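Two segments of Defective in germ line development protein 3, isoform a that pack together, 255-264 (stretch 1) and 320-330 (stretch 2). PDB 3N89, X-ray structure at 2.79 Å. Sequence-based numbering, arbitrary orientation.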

# COMPACT_ATOMS: atom_id res chain seq x y z
N ILE A 255 5.75 7.77 -1.98
CA ILE A 255 5.20 7.64 -0.64
C ILE A 255 4.76 6.19 -0.48
O ILE A 255 5.13 5.53 0.49
N MET A 256 3.99 5.68 -1.44
CA MET A 256 3.52 4.30 -1.38
C MET A 256 4.65 3.26 -1.42
O MET A 256 4.47 2.14 -0.95
N ASP A 257 5.80 3.60 -1.99
CA ASP A 257 6.91 2.65 -2.02
C ASP A 257 7.41 2.43 -0.58
O ASP A 257 8.10 1.45 -0.31
N LEU A 258 7.07 3.36 0.32
CA LEU A 258 7.51 3.28 1.71
C LEU A 258 6.59 2.48 2.63
O LEU A 258 6.99 2.07 3.72
N LEU A 259 5.35 2.27 2.19
CA LEU A 259 4.37 1.52 2.96
C LEU A 259 4.93 0.15 3.33
O LEU A 259 5.51 -0.53 2.49
N PRO A 260 4.77 -0.26 4.60
CA PRO A 260 5.28 -1.56 5.04
C PRO A 260 4.50 -2.71 4.42
O PRO A 260 3.35 -2.54 4.02
N ILE A 261 5.13 -3.88 4.36
CA ILE A 261 4.51 -5.06 3.78
C ILE A 261 5.03 -6.27 4.55
O ILE A 261 6.15 -6.24 5.06
N SER A 262 4.24 -7.33 4.64
CA SER A 262 4.67 -8.52 5.35
C SER A 262 3.90 -9.73 4.88
O SER A 262 2.76 -9.61 4.42
N MET A 263 4.51 -10.91 5.02
CA MET A 263 3.87 -12.15 4.60
C MET A 263 4.00 -13.18 5.70
O MET A 263 5.10 -13.47 6.16
N CYS A 264 2.87 -13.75 6.13
CA CYS A 264 2.89 -14.74 7.19
C CYS A 264 2.64 -16.17 6.68
O CYS A 264 2.10 -16.38 5.59
N SER A 320 9.27 -5.90 5.51
CA SER A 320 10.09 -5.02 4.69
C SER A 320 9.15 -3.97 4.12
O SER A 320 7.94 -4.05 4.33
N LYS A 321 9.69 -2.99 3.41
CA LYS A 321 8.85 -1.96 2.80
C LYS A 321 8.45 -2.45 1.41
O LYS A 321 9.24 -3.10 0.73
N GLU A 322 7.22 -2.14 1.00
CA GLU A 322 6.69 -2.57 -0.30
C GLU A 322 7.67 -2.58 -1.45
O GLU A 322 7.91 -3.63 -2.06
N PHE A 323 8.24 -1.42 -1.76
CA PHE A 323 9.18 -1.28 -2.87
C PHE A 323 10.23 -2.38 -2.90
O PHE A 323 10.72 -2.75 -3.96
N ASN A 324 10.57 -2.90 -1.72
CA ASN A 324 11.59 -3.92 -1.59
C ASN A 324 11.00 -5.34 -1.63
O ASN A 324 11.66 -6.31 -1.25
N ILE A 325 9.76 -5.45 -2.10
CA ILE A 325 9.08 -6.73 -2.17
C ILE A 325 9.86 -7.78 -2.96
O ILE A 325 9.86 -8.96 -2.60
N LYS A 326 10.53 -7.35 -4.03
CA LYS A 326 11.29 -8.29 -4.83
C LYS A 326 12.31 -9.05 -3.99
O LYS A 326 12.68 -10.17 -4.33
N LYS A 327 12.75 -8.44 -2.90
CA LYS A 327 13.74 -9.08 -2.02
C LYS A 327 13.06 -9.91 -0.92
O LYS A 327 13.69 -10.75 -0.30
N LEU A 328 11.77 -9.66 -0.68
CA LEU A 328 11.04 -10.42 0.32
C LEU A 328 10.87 -11.86 -0.17
O LEU A 328 11.21 -12.81 0.55
N TYR A 329 10.37 -12.03 -1.39
CA TYR A 329 10.19 -13.37 -1.94
C TYR A 329 11.50 -14.16 -1.91
O TYR A 329 11.52 -15.33 -1.54
N THR A 330 12.61 -13.52 -2.28
CA THR A 330 13.91 -14.19 -2.26
C THR A 330 14.17 -14.73 -0.86
O THR A 330 14.63 -15.86 -0.68

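When two segments distant in sequence pack together, polar groups brought into a buried contact need partners, while apolar side chains pack beside them, and residues 255-264 and 320-330 of this germ-line development protein illustrate the principle. The chain leaves a helix through a turn and enters a strand at Pro260; opposite it, a strand that begins earlier in the chain ends at Lys321, passes through a 3-10 turn and continues into a helix. Together the two stretches bury 665 Å² of surface.

Three successive carbonyls, Asp257 to Leu259, are each satisfied from the other stretch. Asp257 O accepts from Phe323 N at 3.2 Å, Leu258 O from the side-chain amine Lys321 NZ at 3.2 Å, and Leu259 O from Glu322 N at 2.8 Å, the last almost linear at 173°. Two of these donors are amides of the 3-10 turn, so the turn is pinned directly to the backbone of Asp257 and Leu259. Lys321 reaches its acceptor with chi1 to chi4 of m, t, t and m; its aliphatic part runs beside Leu258, CD2 of Leu258 lying 4.1 Å from CD of Lys321, and NZ finds a further partner elsewhere in the structure.

The strands add a short antiparallel pairing. Ile261 N donates to Ser320 O at 2.8 Å, while the return bond from Ser320 N to Ile261 O, 3.2 Å long with an angle of 129°, is weak. The side chain of Ser320 (t) is engaged within its own stretch, where OG accepts from Asn324 ND2 at 3.2 Å; the amide end of Asn324 leads away from the interface.

Proximity alone does not make a bond. Met256 O lies 3.3 Å from Glu322 OE1, but both are acceptors; Met256 O instead receives Leu259 N at 3.3 Å within its own stretch, and both carboxylate oxygens of Glu322 are hydrogen-bonded elsewhere in the structure. The carbon chain of Glu322, with chi1 off its wells at -119°, contributes packing, its CG 3.6 Å from CD1 of Ile261. Asp257 (m) behaves similarly: OD2 is satisfied elsewhere, and its CB packs 3.6 Å from CB of Phe323. The latter residue (chi1 p) points toward the first stretch and brings CD2 to 3.0 Å from Asp257 O, which sits at the ring edge, near its plane.

Alongside these paired polar groups, apolar side chains pack together. Ile261 (t, t) is the most extensively covered residue, with 121 Å² hidden by the other stretch; its side chain lies on the same sheet face as that of Ser320. Its CD1 reaches CD1 of Ile325 (t, t) at 4.2 Å, and its CG2 approaches CD1 of Leu328 (t, t) at 3.9 Å. Two residues on, Met263 points toward the other stretch; extended through chi1 and chi2 (t, t) and turned at chi3 (p), it places CE 4.0 Å from CD2 of Leu328 and SD 4.4 Å from CE1 of Tyr329. Leu328, itself pointing toward the first stretch, thus bridges Ile261 and Met263.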

# COMPACT_ATOMS: atom_id res chain seq x y z
CB ILE A 255 3.97 8.55 -0.42
CG1 ILE A 255 4.36 10.02 -0.51
CG2 ILE A 255 3.36 8.26 0.95
CD1 ILE A 255 3.20 11.00 -0.27
CB MET A 256 2.54 4.00 -2.52
CG MET A 256 1.21 4.74 -2.42
SD MET A 256 -0.16 3.87 -3.25
CE MET A 256 0.60 3.45 -4.85
CB ASP A 257 8.08 3.18 -2.86
CG ASP A 257 7.87 3.01 -4.36
OD1 ASP A 257 7.15 2.08 -4.79
OD2 ASP A 257 8.47 3.81 -5.11
CB LEU A 258 7.69 4.69 2.29
CG LEU A 258 8.83 5.55 1.75
CD1 LEU A 258 8.89 6.88 2.51
CD2 LEU A 258 10.14 4.81 1.88
CB LEU A 259 3.09 1.32 2.15
CG LEU A 259 2.14 2.51 2.06
CD1 LEU A 259 1.05 2.20 1.07
CD2 LEU A 259 1.57 2.82 3.44
CB PRO A 260 5.11 -1.49 6.56
CG PRO A 260 3.88 -0.67 6.72
CD PRO A 260 4.11 0.45 5.71
CB ILE A 261 4.90 -5.18 2.28
CG1 ILE A 261 3.94 -6.10 1.54
CG2 ILE A 261 6.33 -5.72 2.14
CD1 ILE A 261 4.06 -5.98 0.03
CB SER A 262 4.48 -8.36 6.86
OG SER A 262 3.11 -8.40 7.19
CB MET A 263 4.54 -12.65 3.33
CG MET A 263 3.84 -13.81 2.69
SD MET A 263 4.65 -14.20 1.14
CE MET A 263 6.09 -15.05 1.74
CB CYS A 264 1.84 -14.39 8.25
SG CYS A 264 2.00 -12.71 8.93
CB SER A 320 10.72 -5.81 3.54
OG SER A 320 11.77 -5.08 2.92
CB LYS A 321 9.58 -0.62 2.73
CG LYS A 321 9.79 0.01 4.11
CD LYS A 321 10.50 1.35 4.02
CE LYS A 321 10.56 2.02 5.40
NZ LYS A 321 9.19 2.19 6.00
CB GLU A 322 5.48 -1.72 -0.70
CG GLU A 322 4.19 -2.54 -0.87
CD GLU A 322 3.17 -1.88 -1.78
OE1 GLU A 322 2.84 -0.70 -1.55
OE2 GLU A 322 2.70 -2.55 -2.72
CB PHE A 323 9.86 0.09 -2.83
CG PHE A 323 11.06 0.15 -1.94
CD1 PHE A 323 12.32 -0.13 -2.44
CD2 PHE A 323 10.93 0.48 -0.59
CE1 PHE A 323 13.44 -0.08 -1.61
CE2 PHE A 323 12.04 0.53 0.24
CZ PHE A 323 13.30 0.25 -0.27
CB ASN A 324 12.35 -3.68 -0.28
CG ASN A 324 13.70 -4.35 -0.25
OD1 ASN A 324 14.28 -4.66 -1.28
ND2 ASN A 324 14.21 -4.57 0.95
CB ILE A 325 7.68 -6.60 -2.84
CG1 ILE A 325 6.96 -7.94 -2.80
CG2 ILE A 325 7.82 -6.16 -4.29
CD1 ILE A 325 5.55 -7.89 -3.34
CB LYS A 326 12.01 -7.57 -5.98
CG LYS A 326 12.72 -8.53 -6.93
CD LYS A 326 13.69 -7.83 -7.86
CE LYS A 326 12.98 -6.96 -8.88
NZ LYS A 326 13.90 -6.55 -9.98
CB LYS A 327 14.64 -8.02 -1.37
CG LYS A 327 16.12 -8.23 -1.60
CD LYS A 327 16.50 -8.05 -3.06
CE LYS A 327 18.00 -8.17 -3.27
NZ LYS A 327 18.54 -9.50 -2.81
CB LEU A 328 9.67 -9.78 0.57
CG LEU A 328 8.69 -10.42 1.57
CD1 LEU A 328 7.58 -9.42 1.90
CD2 LEU A 328 8.08 -11.70 0.98
CB TYR A 329 9.63 -13.29 -3.36
CG TYR A 329 8.25 -12.66 -3.45
CD1 TYR A 329 7.39 -12.64 -2.36
CD2 TYR A 329 7.79 -12.11 -4.65
CE1 TYR A 329 6.10 -12.11 -2.46
CE2 TYR A 329 6.50 -11.57 -4.76
CZ TYR A 329 5.67 -11.57 -3.66
OH TYR A 329 4.40 -11.05 -3.78
CB THR A 330 15.05 -13.23 -2.63
OG1 THR A 330 14.86 -12.75 -3.97
CG2 THR A 330 16.39 -13.92 -2.52